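PDB 4R8O: DUF3836 domain-containing protein from Bacteroides vulgatus, which is of unknown function but folds as a single-layer antiparallel beta-sheet thought to have evolved from beta-hairpin repeats. Local coordinates for residues Y40-D43 / Q47-E50; E52-N57 / W63-C68; E81-N86 / Y92-E97. All blocks are in the same frame, centred on the assembly; numbering follows the deposited sequence.

Contact 1 (Y40-D43 / Q47-E50)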
ATOM      1  N   TYR A  40      -2.345   1.400   5.210  1.00 47.62           N
ATOM      2  CA  TYR A  40      -3.689   1.808   4.820  1.00 49.09           C
ATOM      3  C   TYR A  40      -4.218   2.992   5.645  1.00 48.11           C
ATOM      4  O   TYR A  40      -3.930   3.059   6.824  1.00 50.36           O
ATOM      5  CB  TYR A  40      -4.638   0.648   5.087  1.00 51.54           C
ATOM      6  CG  TYR A  40      -4.249  -0.609   4.412  1.00 52.34           C
ATOM      7  CD1 TYR A  40      -4.400  -0.745   3.049  1.00 56.36           C
ATOM      8  CD2 TYR A  40      -3.754  -1.686   5.136  1.00 56.55           C
ATOM      9  CE1 TYR A  40      -4.051  -1.925   2.406  1.00 60.27           C
ATOM     10  CE2 TYR A  40      -3.397  -2.872   4.520  1.00 54.51           C
ATOM     11  CZ  TYR A  40      -3.545  -2.989   3.150  1.00 60.94           C
ATOM     12  OH  TYR A  40      -3.175  -4.149   2.516  1.00 59.08           O
ATOM     13  N   LYS A  41      -5.015   3.875   5.031  1.00 48.88           N
ATOM     14  CA  LYS A  41      -5.667   5.015   5.710  1.00 47.93           C
ATOM     15  C   LYS A  41      -7.128   4.931   5.390  1.00 45.28           C
ATOM     16  O   LYS A  41      -7.495   4.426   4.342  1.00 48.74           O
ATOM     17  CB  LYS A  41      -5.135   6.362   5.207  1.00 51.83           C
ATOM     18  CG  LYS A  41      -3.619   6.418   5.157  1.00 59.48           C
ATOM     19  CD  LYS A  41      -2.994   7.805   5.233  1.00 63.17           C
ATOM     20  CE  LYS A  41      -1.557   7.710   5.797  1.00 65.75           C
ATOM     21  NZ  LYS A  41      -1.373   6.985   7.112  1.00 65.06           N
ATOM     22  N   TYR A  42      -7.970   5.443   6.270  1.00 48.61           N
ATOM     23  CA  TYR A  42      -9.438   5.362   6.088  1.00 52.34           C
ATOM     24  C   TYR A  42     -10.028   6.739   6.284  1.00 50.58           C
ATOM     25  O   TYR A  42      -9.373   7.593   6.856  1.00 52.95           O
ATOM     26  CB  TYR A  42     -10.023   4.330   7.073  1.00 56.30           C
ATOM     27  CG  TYR A  42      -9.533   2.898   6.812  1.00 55.10           C
ATOM     28  CD1 TYR A  42      -8.251   2.491   7.191  1.00 60.55           C
ATOM     29  CD2 TYR A  42     -10.334   1.962   6.164  1.00 60.36           C
ATOM     30  CE1 TYR A  42      -7.773   1.198   6.926  1.00 59.94           C
ATOM     31  CE2 TYR A  42      -9.864   0.662   5.888  1.00 59.45           C
ATOM     32  CZ  TYR A  42      -8.584   0.289   6.272  1.00 58.81           C
ATOM     33  OH  TYR A  42      -8.111  -0.982   6.019  1.00 65.77           O
ATOM     34  N   ASP A  43     -11.226   6.982   5.771  1.00 54.08           N
ATOM     35  CA  ASP A  43     -11.931   8.247   6.041  1.00 59.54           C
ATOM     36  C   ASP A  43     -12.693   8.143   7.367  1.00 58.86           C
ATOM     37  O   ASP A  43     -12.525   7.182   8.078  1.00 57.80           O
ATOM     38  CB  ASP A  43     -12.842   8.617   4.872  1.00 62.03           C
ATOM     39  CG  ASP A  43     -13.908   7.585   4.586  1.00 65.56           C
ATOM     40  OD1 ASP A  43     -14.463   6.927   5.512  1.00 66.94           O
ATOM     41  OD2 ASP A  43     -14.161   7.419   3.392  1.00 60.82           O
ATOM     42  N   GLN A  47     -14.049   3.899   5.303  1.00 66.36           N
ATOM     43  CA  GLN A  47     -13.747   3.327   4.004  1.00 60.99           C
ATOM     44  C   GLN A  47     -12.311   3.670   3.671  1.00 62.73           C
ATOM     45  O   GLN A  47     -11.789   4.727   4.090  1.00 56.30           O
ATOM     46  CB  GLN A  47     -14.654   3.926   2.959  1.00 65.16           C
ATOM     47  CG  GLN A  47     -16.101   3.490   3.094  1.00 67.74           C
ATOM     48  CD  GLN A  47     -16.990   4.216   2.114  1.00 73.04           C
ATOM     49  OE1 GLN A  47     -16.866   5.444   1.929  1.00 81.56           O
ATOM     50  NE2 GLN A  47     -17.904   3.488   1.489  1.00 76.06           N
ATOM     51  N   ARG A  48     -11.683   2.749   2.945  1.00 56.62           N
ATOM     52  CA  ARG A  48     -10.282   2.815   2.727  1.00 55.51           C
ATOM     53  C   ARG A  48      -9.958   3.904   1.721  1.00 54.10           C
ATOM     54  O   ARG A  48     -10.568   3.973   0.664  1.00 49.76           O
ATOM     55  CB  ARG A  48      -9.754   1.487   2.217  1.00 59.66           C
ATOM     56  CG  ARG A  48      -8.235   1.462   2.091  1.00 58.77           C
ATOM     57  CD  ARG A  48      -7.766   0.062   1.777  1.00 64.10           C
ATOM     58  NE  ARG A  48      -7.798  -0.795   2.978  1.00 65.06           N
ATOM     59  CZ  ARG A  48      -7.776  -2.134   2.983  1.00 66.93           C
ATOM     60  NH1 ARG A  48      -7.761  -2.839   1.840  1.00 66.66           N
ATOM     61  NH2 ARG A  48      -7.802  -2.792   4.150  1.00 61.07           N
ATOM     62  N   THR A  49      -8.928   4.684   2.030  1.00 54.08           N
ATOM     63  CA  THR A  49      -8.538   5.834   1.206  1.00 53.77           C
ATOM     64  C   THR A  49      -7.187   5.733   0.559  1.00 49.70           C
ATOM     65  O   THR A  49      -7.019   6.212  -0.558  1.00 57.60           O
ATOM     66  CB  THR A  49      -8.653   7.086   2.056  1.00 53.94           C
ATOM     67  OG1 THR A  49     -10.031   7.448   2.016  1.00 49.77           O
ATOM     68  CG2 THR A  49      -7.851   8.250   1.517  1.00 63.79           C
ATOM     69  N   GLU A  50      -6.221   5.163   1.250  1.00 48.70           N
ATOM     70  CA  GLU A  50      -4.895   4.926   0.676  1.00 46.23           C
ATOM     71  C   GLU A  50      -4.537   3.476   0.839  1.00 45.08           C
ATOM     72  O   GLU A  50      -5.170   2.731   1.562  1.00 44.61           O
ATOM     73  CB  GLU A  50      -3.857   5.756   1.405  1.00 46.96           C
ATOM     74  CG  GLU A  50      -2.621   6.161   0.616  1.00 47.21           C
ATOM     75  CD  GLU A  50      -1.911   7.268   1.353  1.00 47.81           C
ATOM     76  OE1 GLU A  50      -2.472   8.400   1.430  1.00 57.10           O
ATOM     77  OE2 GLU A  50      -0.847   7.003   1.935  1.00 52.74           O
TER
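Tyr-42 OH is gripped side-on by two nitrogens of Arg-48: NH2 at 2.6 Å and NE at 3.1 Å from the same oxygen. The oxygen lies in the guanidinium plane and both N-H groups point at it there, NH2 the straighter (157° at the hydrogen) and NE the more bent. Arg-48 reaches it with CG anti to its backbone N (chi1 -175°) and a bend at chi3, which runs the aliphatic part alongside the tyrosine, CG over one ring face. The guanidinium is thereby presented flat to Tyr-40. Its CZ sits 4.0 Å from the centroid of the Tyr-40 ring, with the two planes 22° apart, a stacked cation-pi contact offset toward the CD1 rim. An in-plane grip on one tyrosine and a face on the other together fix the rotation of the guanidinium.

Toward the turn, Asp-43 N donates to Gln-47 O (2.9 Å), while Gln-47 N returns a bond to Asp-43 OD1 (3.1 Å), which it meets from above the carboxylate plane. Farther along, Thr-49 N binds Lys-41 O at 2.7 Å, and the bond from Glu-50 N to the same oxygen is weak.

Strands 31-42 and 48-57 form this hairpin. On one flank, strand 18-28 accepts the hydroxyl of Tyr-42 at Val-19 O; on the other, strand 62-73 pairs with Thr-49 through Tyr-71.

Contact 2 (E52-N57 / W63-C68)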
ATOM      1  N   GLU A  52      -0.634   2.424   0.639  1.00 42.44           N
ATOM      2  CA  GLU A  52       0.762   2.653   0.303  1.00 46.47           C
ATOM      3  C   GLU A  52       1.506   1.328   0.324  1.00 46.26           C
ATOM      4  O   GLU A  52       1.496   0.622   1.323  1.00 55.65           O
ATOM      5  CB  GLU A  52       1.377   3.605   1.321  1.00 47.90           C
ATOM      6  CG  GLU A  52       2.735   4.113   0.924  1.00 54.01           C
ATOM      7  CD  GLU A  52       3.398   4.921   2.013  1.00 57.49           C
ATOM      8  OE1 GLU A  52       2.725   5.345   2.984  1.00 75.36           O
ATOM      9  OE2 GLU A  52       4.603   5.155   1.897  1.00 57.32           O
ATOM     10  N   ALA A  53       2.195   1.027  -0.759  1.00 51.18           N
ATOM     11  CA  ALA A  53       2.872  -0.273  -0.981  1.00 46.96           C
ATOM     12  C   ALA A  53       4.358  -0.057  -0.936  1.00 48.89           C
ATOM     13  O   ALA A  53       4.910   0.520  -1.871  1.00 53.03           O
ATOM     14  CB  ALA A  53       2.491  -0.783  -2.344  1.00 49.21           C
ATOM     15  N   GLN A  54       5.003  -0.468   0.152  1.00 51.29           N
ATOM     16  CA  GLN A  54       6.443  -0.291   0.304  1.00 52.86           C
ATOM     17  C   GLN A  54       7.143  -1.603   0.083  1.00 58.86           C
ATOM     18  O   GLN A  54       6.591  -2.650   0.386  1.00 61.58           O
ATOM     19  CB  GLN A  54       6.753   0.244   1.684  1.00 50.99           C
ATOM     20  CG  GLN A  54       6.331   1.671   1.850  1.00 53.17           C
ATOM     21  CD  GLN A  54       6.720   2.222   3.211  1.00 56.16           C
ATOM     22  OE1 GLN A  54       6.398   1.633   4.226  1.00 57.56           O
ATOM     23  NE2 GLN A  54       7.396   3.373   3.233  1.00 60.44           N
ATOM     24  N   LYS A  55       8.367  -1.528  -0.411  1.00 62.85           N
ATOM     25  CA  LYS A  55       9.189  -2.696  -0.662  1.00 74.76           C
ATOM     26  C   LYS A  55      10.382  -2.723   0.290  1.00 73.45           C
ATOM     27  O   LYS A  55      10.927  -1.683   0.665  1.00 72.45           O
ATOM     28  CB  LYS A  55       9.652  -2.696  -2.125  1.00 88.79           C
ATOM     29  CG  LYS A  55      10.284  -1.389  -2.645  1.00101.53           C
ATOM     30  CD  LYS A  55      11.262  -1.580  -3.814  1.00108.54           C
ATOM     31  CE  LYS A  55      12.431  -2.493  -3.431  1.00113.62           C
ATOM     32  NZ  LYS A  55      13.656  -2.274  -4.244  1.00120.41           N
ATOM     33  N   TRP A  56      10.801  -3.919   0.666  1.00 71.48           N
ATOM     34  CA  TRP A  56      11.943  -4.052   1.562  1.00 70.95           C
ATOM     35  C   TRP A  56      13.216  -4.051   0.730  1.00 69.19           C
ATOM     36  O   TRP A  56      13.357  -4.877  -0.184  1.00 60.18           O
ATOM     37  CB  TRP A  56      11.835  -5.328   2.382  1.00 71.20           C
ATOM     38  CG  TRP A  56      12.939  -5.484   3.364  1.00 69.16           C
ATOM     39  CD1 TRP A  56      13.936  -6.406   3.317  1.00 70.16           C
ATOM     40  CD2 TRP A  56      13.177  -4.682   4.514  1.00 67.89           C
ATOM     41  NE1 TRP A  56      14.783  -6.245   4.382  1.00 65.63           N
ATOM     42  CE2 TRP A  56      14.334  -5.199   5.143  1.00 66.55           C
ATOM     43  CE3 TRP A  56      12.515  -3.586   5.090  1.00 73.52           C
ATOM     44  CZ2 TRP A  56      14.853  -4.661   6.312  1.00 66.49           C
ATOM     45  CZ3 TRP A  56      13.020  -3.048   6.265  1.00 71.81           C
ATOM     46  CH2 TRP A  56      14.194  -3.589   6.861  1.00 68.57           C
ATOM     47  N   ASN A  57      14.136  -3.143   1.046  1.00 72.23           N
ATOM     48  CA  ASN A  57      15.449  -3.157   0.423  1.00 80.31           C
ATOM     49  C   ASN A  57      16.445  -3.683   1.434  1.00 82.40           C
ATOM     50  O   ASN A  57      16.978  -2.924   2.254  1.00 76.92           O
ATOM     51  CB  ASN A  57      15.842  -1.786  -0.074  1.00 85.84           C
ATOM     52  CG  ASN A  57      17.131  -1.805  -0.880  1.00 94.32           C
ATOM     53  OD1 ASN A  57      17.575  -2.861  -1.354  1.00100.60           O
ATOM     54  ND2 ASN A  57      17.741  -0.637  -1.054  1.00102.81           N
ATOM     55  N   TRP A  63      12.566   0.064   4.524  1.00 61.83           N
ATOM     56  CA  TRP A  63      11.330   0.092   3.730  1.00 63.11           C
ATOM     57  C   TRP A  63      11.366   1.252   2.734  1.00 61.20           C
ATOM     58  O   TRP A  63      11.403   2.412   3.164  1.00 66.85           O
ATOM     59  CB  TRP A  63      10.098   0.256   4.644  1.00 59.94           C
ATOM     60  CG  TRP A  63       9.718  -0.974   5.418  1.00 56.04           C
ATOM     61  CD1 TRP A  63       9.670  -1.097   6.768  1.00 53.09           C
ATOM     62  CD2 TRP A  63       9.283  -2.232   4.884  1.00 56.76           C
ATOM     63  NE1 TRP A  63       9.263  -2.345   7.119  1.00 50.63           N
ATOM     64  CE2 TRP A  63       9.020  -3.077   5.988  1.00 58.84           C
ATOM     65  CE3 TRP A  63       9.102  -2.733   3.582  1.00 60.38           C
ATOM     66  CZ2 TRP A  63       8.568  -4.413   5.839  1.00 59.69           C
ATOM     67  CZ3 TRP A  63       8.640  -4.068   3.421  1.00 64.07           C
ATOM     68  CH2 TRP A  63       8.383  -4.886   4.543  1.00 66.70           C
ATOM     69  N   GLU A  64      11.305   0.958   1.430  1.00 61.08           N
ATOM     70  CA  GLU A  64      11.368   2.010   0.377  1.00 66.86           C
ATOM     71  C   GLU A  64      10.014   2.259  -0.309  1.00 71.71           C
ATOM     72  O   GLU A  64       9.349   1.316  -0.773  1.00 68.66           O
ATOM     73  CB  GLU A  64      12.434   1.673  -0.664  1.00 67.14           C
ATOM     74  CG  GLU A  64      13.816   1.471  -0.062  1.00 74.44           C
ATOM     75  CD  GLU A  64      14.922   1.337  -1.092  1.00 79.11           C
ATOM     76  OE1 GLU A  64      14.620   1.073  -2.276  1.00 84.35           O
ATOM     77  OE2 GLU A  64      16.112   1.441  -0.702  1.00 91.72           O
ATOM     78  N   ASN A  65       9.630   3.531  -0.392  1.00 67.64           N
ATOM     79  CA  ASN A  65       8.357   3.913  -1.014  1.00 69.48           C
ATOM     80  C   ASN A  65       8.354   3.519  -2.472  1.00 68.03           C
ATOM     81  O   ASN A  65       9.375   3.620  -3.132  1.00 72.46           O
ATOM     82  CB  ASN A  65       8.122   5.402  -0.852  1.00 70.17           C
ATOM     83  CG  ASN A  65       7.841   5.771   0.584  1.00 72.08           C
ATOM     84  OD1 ASN A  65       8.582   5.391   1.484  1.00 85.37           O
ATOM     85  ND2 ASN A  65       6.781   6.496   0.813  1.00 75.38           N
ATOM     86  N   ASN A  66       7.237   2.993  -2.958  1.00 68.15           N
ATOM     87  CA  ASN A  66       7.182   2.512  -4.350  1.00 68.10           C
ATOM     88  C   ASN A  66       5.918   2.998  -5.045  1.00 64.09           C
ATOM     89  O   ASN A  66       5.964   3.903  -5.862  1.00 68.93           O
ATOM     90  CB  ASN A  66       7.333   0.966  -4.394  1.00 70.73           C
ATOM     91  CG  ASN A  66       7.099   0.390  -5.794  1.00 79.81           C
ATOM     92  OD1 ASN A  66       7.483   0.995  -6.799  1.00 87.00           O
ATOM     93  ND2 ASN A  66       6.447  -0.759  -5.869  1.00 80.75           N
ATOM     94  N   LEU A  67       4.801   2.383  -4.688  1.00 63.32           N
ATOM     95  CA  LEU A  67       3.493   2.639  -5.258  1.00 64.83           C
ATOM     96  C   LEU A  67       2.559   3.069  -4.167  1.00 56.94           C
ATOM     97  O   LEU A  67       2.786   2.759  -2.992  1.00 56.79           O
ATOM     98  CB  LEU A  67       2.934   1.358  -5.897  1.00 67.71           C
ATOM     99  CG  LEU A  67       3.677   0.884  -7.155  1.00 78.49           C
ATOM    100  CD1 LEU A  67       3.187  -0.487  -7.657  1.00 80.26           C
ATOM    101  CD2 LEU A  67       3.581   1.919  -8.274  1.00 78.18           C
ATOM    102  N   CYS A  68       1.488   3.746  -4.567  1.00 51.10           N
ATOM    103  CA  CYS A  68       0.455   4.233  -3.633  1.00 48.31           C
ATOM    104  C   CYS A  68      -0.811   4.418  -4.428  1.00 49.22           C
ATOM    105  O   CYS A  68      -0.793   5.051  -5.473  1.00 55.71           O
ATOM    106  CB  CYS A  68       0.876   5.552  -3.061  1.00 50.64           C
ATOM    107  SG  CYS A  68      -0.123   6.141  -1.696  1.00 55.06           S
TER
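Trp-56 presents the edge of its six-membered ring to the face of Trp-63, with CE3 3.5 Å above the centre of the Trp-63 ring system. The centroids of the Trp-56 six-membered and Trp-63 five-membered rings are 4.8 Å apart and the planes stand at 70°, which defines a T-shaped pair. Different first torsions produce it: Trp-56 carries CG opposite the backbone N (chi1 -177°), whereas that of Trp-63 lies anti to the carbonyl carbon, so the Trp-63 ring swings across to strand 52-57 and sets its CE3-CZ3 edge against the Lys-55 to Trp-56 peptide.

On the same face, Gln-54 NE2 donates to Asn-65 OD1 at 2.9 Å. The acceptor lies in the amide plane of Gln-54, but the donor stands above the carbonyl plane of Asn-65, the two amides being nearly perpendicular. Gln-54 OE1 is held by Asn-39.

On the opposite face, where Lys-55 and Glu-64 project, Asn-57 ND2 donates to Glu-64 OE2 (2.7 Å), meeting it from above the carboxylate plane. Lys-55 NZ stays 4.0 Å from Glu-64 OE1, too far for a salt bridge, though the opposite charges probably attract.

The backbone sets these positions. Lys-55 and Glu-64 form a hydrogen-bonded pair, with Glu-64 N to Lys-55 O at 2.8 Å and Lys-55 N to Glu-64 O at 3.0 Å; Ala-53 N bonds Leu-67 O.

Strand 31-42 flanks the hairpin beside 52-57, pairing through Tyr-35, Lys-37 and Asn-39, and strand 78-86 flanks 63-68 through Tyr-83 and Trp-85.

Contact 3 (E81-N86 / Y92-E97)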
ATOM      1  N   GLU A  81      -6.778   6.062  -8.119  1.00 50.60           N
ATOM      2  CA  GLU A  81      -5.662   6.713  -8.778  1.00 47.71           C
ATOM      3  C   GLU A  81      -4.371   6.132  -8.281  1.00 50.33           C
ATOM      4  O   GLU A  81      -4.254   5.860  -7.088  1.00 50.54           O
ATOM      5  CB  GLU A  81      -5.673   8.171  -8.455  1.00 48.19           C
ATOM      6  CG  GLU A  81      -6.834   8.937  -9.006  1.00 50.25           C
ATOM      7  CD  GLU A  81      -6.726  10.412  -8.601  1.00 55.39           C
ATOM      8  OE1 GLU A  81      -6.799  10.684  -7.382  1.00 56.85           O
ATOM      9  OE2 GLU A  81      -6.533  11.279  -9.488  1.00 60.06           O
ATOM     10  N   TYR A  82      -3.381   6.025  -9.169  1.00 47.78           N
ATOM     11  CA  TYR A  82      -2.141   5.328  -8.870  1.00 46.18           C
ATOM     12  C   TYR A  82      -1.013   6.303  -8.916  1.00 45.00           C
ATOM     13  O   TYR A  82      -0.894   7.072  -9.880  1.00 46.52           O
ATOM     14  CB  TYR A  82      -1.905   4.238  -9.938  1.00 49.06           C
ATOM     15  CG  TYR A  82      -3.001   3.197  -9.980  1.00 52.22           C
ATOM     16  CD1 TYR A  82      -4.122   3.335 -10.816  1.00 57.45           C
ATOM     17  CD2 TYR A  82      -2.922   2.070  -9.195  1.00 53.58           C
ATOM     18  CE1 TYR A  82      -5.141   2.353 -10.829  1.00 55.82           C
ATOM     19  CE2 TYR A  82      -3.902   1.085  -9.226  1.00 54.16           C
ATOM     20  CZ  TYR A  82      -5.007   1.233 -10.021  1.00 51.05           C
ATOM     21  OH  TYR A  82      -5.951   0.238  -9.955  1.00 52.34           O
ATOM     22  N   TYR A  83      -0.136   6.241  -7.919  1.00 43.23           N
ATOM     23  CA  TYR A  83       0.979   7.179  -7.826  1.00 41.87           C
ATOM     24  C   TYR A  83       2.247   6.393  -7.756  1.00 47.30           C
ATOM     25  O   TYR A  83       2.271   5.320  -7.148  1.00 48.58           O
ATOM     26  CB  TYR A  83       0.841   7.994  -6.540  1.00 40.54           C
ATOM     27  CG  TYR A  83      -0.331   8.962  -6.496  1.00 37.24           C
ATOM     28  CD1 TYR A  83      -1.606   8.513  -6.294  1.00 38.95           C
ATOM     29  CD2 TYR A  83      -0.128  10.361  -6.578  1.00 40.26           C
ATOM     30  CE1 TYR A  83      -2.689   9.404  -6.239  1.00 38.32           C
ATOM     31  CE2 TYR A  83      -1.182  11.254  -6.489  1.00 35.69           C
ATOM     32  CZ  TYR A  83      -2.437  10.792  -6.327  1.00 34.55           C
ATOM     33  OH  TYR A  83      -3.451  11.714  -6.273  1.00 39.39           O
ATOM     34  N   LYS A  84       3.320   6.909  -8.347  1.00 54.31           N
ATOM     35  CA  LYS A  84       4.632   6.267  -8.211  1.00 58.84           C
ATOM     36  C   LYS A  84       5.557   7.216  -7.488  1.00 61.29           C
ATOM     37  O   LYS A  84       5.467   8.441  -7.664  1.00 55.90           O
ATOM     38  CB  LYS A  84       5.199   5.862  -9.573  1.00 63.43           C
ATOM     39  CG  LYS A  84       6.448   4.991  -9.465  1.00 74.44           C
ATOM     40  CD  LYS A  84       6.594   3.957 -10.600  1.00 79.93           C
ATOM     41  CE  LYS A  84       7.166   2.600 -10.137  1.00 84.54           C
ATOM     42  NZ  LYS A  84       8.235   2.603  -9.085  1.00 86.65           N
ATOM     43  N   TRP A  85       6.404   6.648  -6.634  1.00 63.34           N
ATOM     44  CA  TRP A  85       7.367   7.415  -5.845  1.00 61.16           C
ATOM     45  C   TRP A  85       8.532   7.843  -6.727  1.00 64.18           C
ATOM     46  O   TRP A  85       9.047   7.043  -7.497  1.00 61.79           O
ATOM     47  CB  TRP A  85       7.904   6.537  -4.693  1.00 59.39           C
ATOM     48  CG  TRP A  85       8.872   7.250  -3.828  1.00 54.12           C
ATOM     49  CD1 TRP A  85      10.233   7.116  -3.832  1.00 55.13           C
ATOM     50  CD2 TRP A  85       8.567   8.247  -2.850  1.00 47.50           C
ATOM     51  NE1 TRP A  85      10.797   7.962  -2.893  1.00 51.28           N
ATOM     52  CE2 TRP A  85       9.792   8.663  -2.276  1.00 48.33           C
ATOM     53  CE3 TRP A  85       7.382   8.824  -2.393  1.00 50.06           C
ATOM     54  CZ2 TRP A  85       9.862   9.648  -1.285  1.00 47.79           C
ATOM     55  CZ3 TRP A  85       7.442   9.823  -1.386  1.00 48.93           C
ATOM     56  CH2 TRP A  85       8.676  10.210  -0.845  1.00 49.77           C
ATOM     57  N   ASN A  86       8.975   9.085  -6.609  1.00 69.68           N
ATOM     58  CA  ASN A  86      10.199   9.485  -7.258  1.00 72.22           C
ATOM     59  C   ASN A  86      11.195   9.951  -6.239  1.00 72.73           C
ATOM     60  O   ASN A  86      10.932  10.873  -5.469  1.00 71.74           O
ATOM     61  CB  ASN A  86       9.994  10.547  -8.313  1.00 80.31           C
ATOM     62  CG  ASN A  86      11.308  10.990  -8.940  1.00 87.68           C
ATOM     63  OD1 ASN A  86      12.400  10.599  -8.495  1.00111.67           O
ATOM     64  ND2 ASN A  86      11.221  11.812  -9.960  1.00 89.39           N
ATOM     65  N   TYR A  92       5.312  11.279  -4.146  1.00 52.62           N
ATOM     66  CA  TYR A  92       4.493  10.257  -4.804  1.00 50.13           C
ATOM     67  C   TYR A  92       3.844  10.997  -5.952  1.00 53.97           C
ATOM     68  O   TYR A  92       2.963  11.829  -5.734  1.00 55.39           O
ATOM     69  CB  TYR A  92       3.406   9.642  -3.868  1.00 47.48           C
ATOM     70  CG  TYR A  92       3.839   8.412  -3.122  1.00 44.62           C
ATOM     71  CD1 TYR A  92       4.019   7.193  -3.789  1.00 49.41           C
ATOM     72  CD2 TYR A  92       4.034   8.430  -1.752  1.00 44.69           C
ATOM     73  CE1 TYR A  92       4.410   6.032  -3.103  1.00 46.54           C
ATOM     74  CE2 TYR A  92       4.452   7.302  -1.061  1.00 43.15           C
ATOM     75  CZ  TYR A  92       4.640   6.094  -1.726  1.00 48.66           C
ATOM     76  OH  TYR A  92       5.069   4.936  -1.055  1.00 48.45           O
ATOM     77  N   ILE A  93       4.257  10.689  -7.178  1.00 57.27           N
ATOM     78  CA  ILE A  93       3.707  11.354  -8.372  1.00 55.36           C
ATOM     79  C   ILE A  93       2.596  10.554  -9.040  1.00 51.98           C
ATOM     80  O   ILE A  93       2.824   9.421  -9.412  1.00 62.24           O
ATOM     81  CB  ILE A  93       4.830  11.622  -9.401  1.00 60.20           C
ATOM     82  CG1 ILE A  93       5.869  12.568  -8.786  1.00 63.78           C
ATOM     83  CG2 ILE A  93       4.257  12.266 -10.668  1.00 61.33           C
ATOM     84  CD1 ILE A  93       7.165  12.669  -9.543  1.00 75.66           C
ATOM     85  N   LEU A  94       1.468  11.204  -9.323  1.00 54.96           N
ATOM     86  CA  LEU A  94       0.313  10.607 -10.035  1.00 58.09           C
ATOM     87  C   LEU A  94       0.586  10.101 -11.450  1.00 62.18           C
ATOM     88  O   LEU A  94       1.267  10.770 -12.223  1.00 70.67           O
ATOM     89  CB  LEU A  94      -0.814  11.621 -10.180  1.00 55.91           C
ATOM     90  CG  LEU A  94      -2.094  11.133 -10.865  1.00 62.09           C
ATOM     91  CD1 LEU A  94      -2.733  10.020 -10.061  1.00 57.92           C
ATOM     92  CD2 LEU A  94      -3.119  12.249 -11.067  1.00 61.21           C
ATOM     93  N   VAL A  95       0.027   8.939 -11.781  1.00 61.17           N
ATOM     94  CA  VAL A  95       0.114   8.356 -13.121  1.00 61.75           C
ATOM     95  C   VAL A  95      -1.334   8.347 -13.630  1.00 63.74           C
ATOM     96  O   VAL A  95      -2.003   7.305 -13.546  1.00 64.59           O
ATOM     97  CB  VAL A  95       0.659   6.911 -13.100  1.00 59.26           C
ATOM     98  CG1 VAL A  95       0.734   6.322 -14.505  1.00 61.92           C
ATOM     99  CG2 VAL A  95       2.050   6.852 -12.486  1.00 57.16           C
ATOM    100  N   PRO A  96      -1.823   9.505 -14.138  1.00 58.96           N
ATOM    101  CA  PRO A  96      -3.216   9.740 -14.573  1.00 61.02           C
ATOM    102  C   PRO A  96      -3.641   8.855 -15.707  1.00 63.96           C
ATOM    103  O   PRO A  96      -4.814   8.655 -15.977  1.00 69.65           O
ATOM    104  CB  PRO A  96      -3.185  11.190 -15.089  1.00 59.13           C
ATOM    105  CG  PRO A  96      -1.788  11.390 -15.537  1.00 59.73           C
ATOM    106  CD  PRO A  96      -0.943  10.617 -14.565  1.00 59.72           C
ATOM    107  N   GLU A  97      -2.643   8.316 -16.354  1.00 67.69           N
ATOM    108  CA  GLU A  97      -2.772   7.403 -17.450  1.00 66.97           C
ATOM    109  C   GLU A  97      -3.509   6.187 -16.937  1.00 60.83           C
ATOM    110  O   GLU A  97      -4.213   5.567 -17.683  1.00 66.69           O
ATOM    111  CB  GLU A  97      -1.368   6.974 -17.939  1.00 67.16           C
ATOM    112  CG  GLU A  97      -0.276   8.070 -17.819  1.00 73.90           C
ATOM    113  CD  GLU A  97       1.129   7.550 -17.635  1.00 78.38           C
ATOM    114  OE1 GLU A  97       1.529   6.625 -18.383  1.00 91.06           O
ATOM    115  OE2 GLU A  97       1.840   8.096 -16.758  1.00 83.47           O
TER
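This is an antiparallel hairpin contact in which aromatic side chains pack along one face, joining strand 78-86 to strand 91-102 at the edge of the sheet, where 91-102 is the outermost strand of the chain. The evidence for pairing is in the backbone: Lys-84 and Ile-93 form a hydrogen-bonded pair, Ile-93 N to Lys-84 O at 2.6 Å and Lys-84 N to Ile-93 O at 2.8 Å. Beyond it, Val-95 N donates to Tyr-82 O (2.8 Å).

Tyr-83 with Leu-94 and Trp-85 with Tyr-92 are non-hydrogen-bonded pairs whose side chains share a face. With chi1 of Trp-85 at -179° its ring leaves the backbone on the side away from N, which brings CE3 over the Tyr-92 ring, toward the CD2 rim. The closest pair there, Trp-85 CE3 to Tyr-92 CD2, is 3.4 Å, and the planes meet at 69°, so the contact is edge-to-face. Leu-94 CD1 lies 3.9 Å from the centroid of the Tyr-83 ring, 14° off its normal, a CH-pi contact. Arg-70 makes a cation-pi contact with Tyr-83. The Tyr-92 side chain reaches over strands 78-86 and 62-73, so that its OH bonds Glu-52 OE2 on strand 48-57. Replacing Tyr-92 with an alanine would probably leave the Trp-85 edge without the ring face it packs on and Glu-52 without this hydroxyl partner.

On the other face, Ile-93 CD1 packs at 3.7 Å on Asn-86 CB, and Lys-84 NZ bonds Asn-66 OD1.

Strands that follow each other in sequence pair as neighbours, the meander of hairpins that makes up the single-layer sheet of this DUF3836 protein.

The three contacts follow one another in series along the chain, each joining the two strands of a hairpin in one antiparallel sheet whose spatial order matches the sequence order. Contacts 1 and 2 share strand 48-57; their centres are about 17 Å apart, yet Glu-50 CG touches Cys-68 SG at 3.4 Å. Contacts 2 and 3, with centres about 13 Å apart, meet where strands 62-73 and 78-86 run side by side, Cys-68 O lying 2.8 Å from Tyr-83 N, a probable hydrogen bond. Contacts 1 and 3 do not touch, their nearest atoms being about 6 Å apart. Successive hairpins therefore widen the single layer strand by strand, consistent with an origin in hairpin repeats.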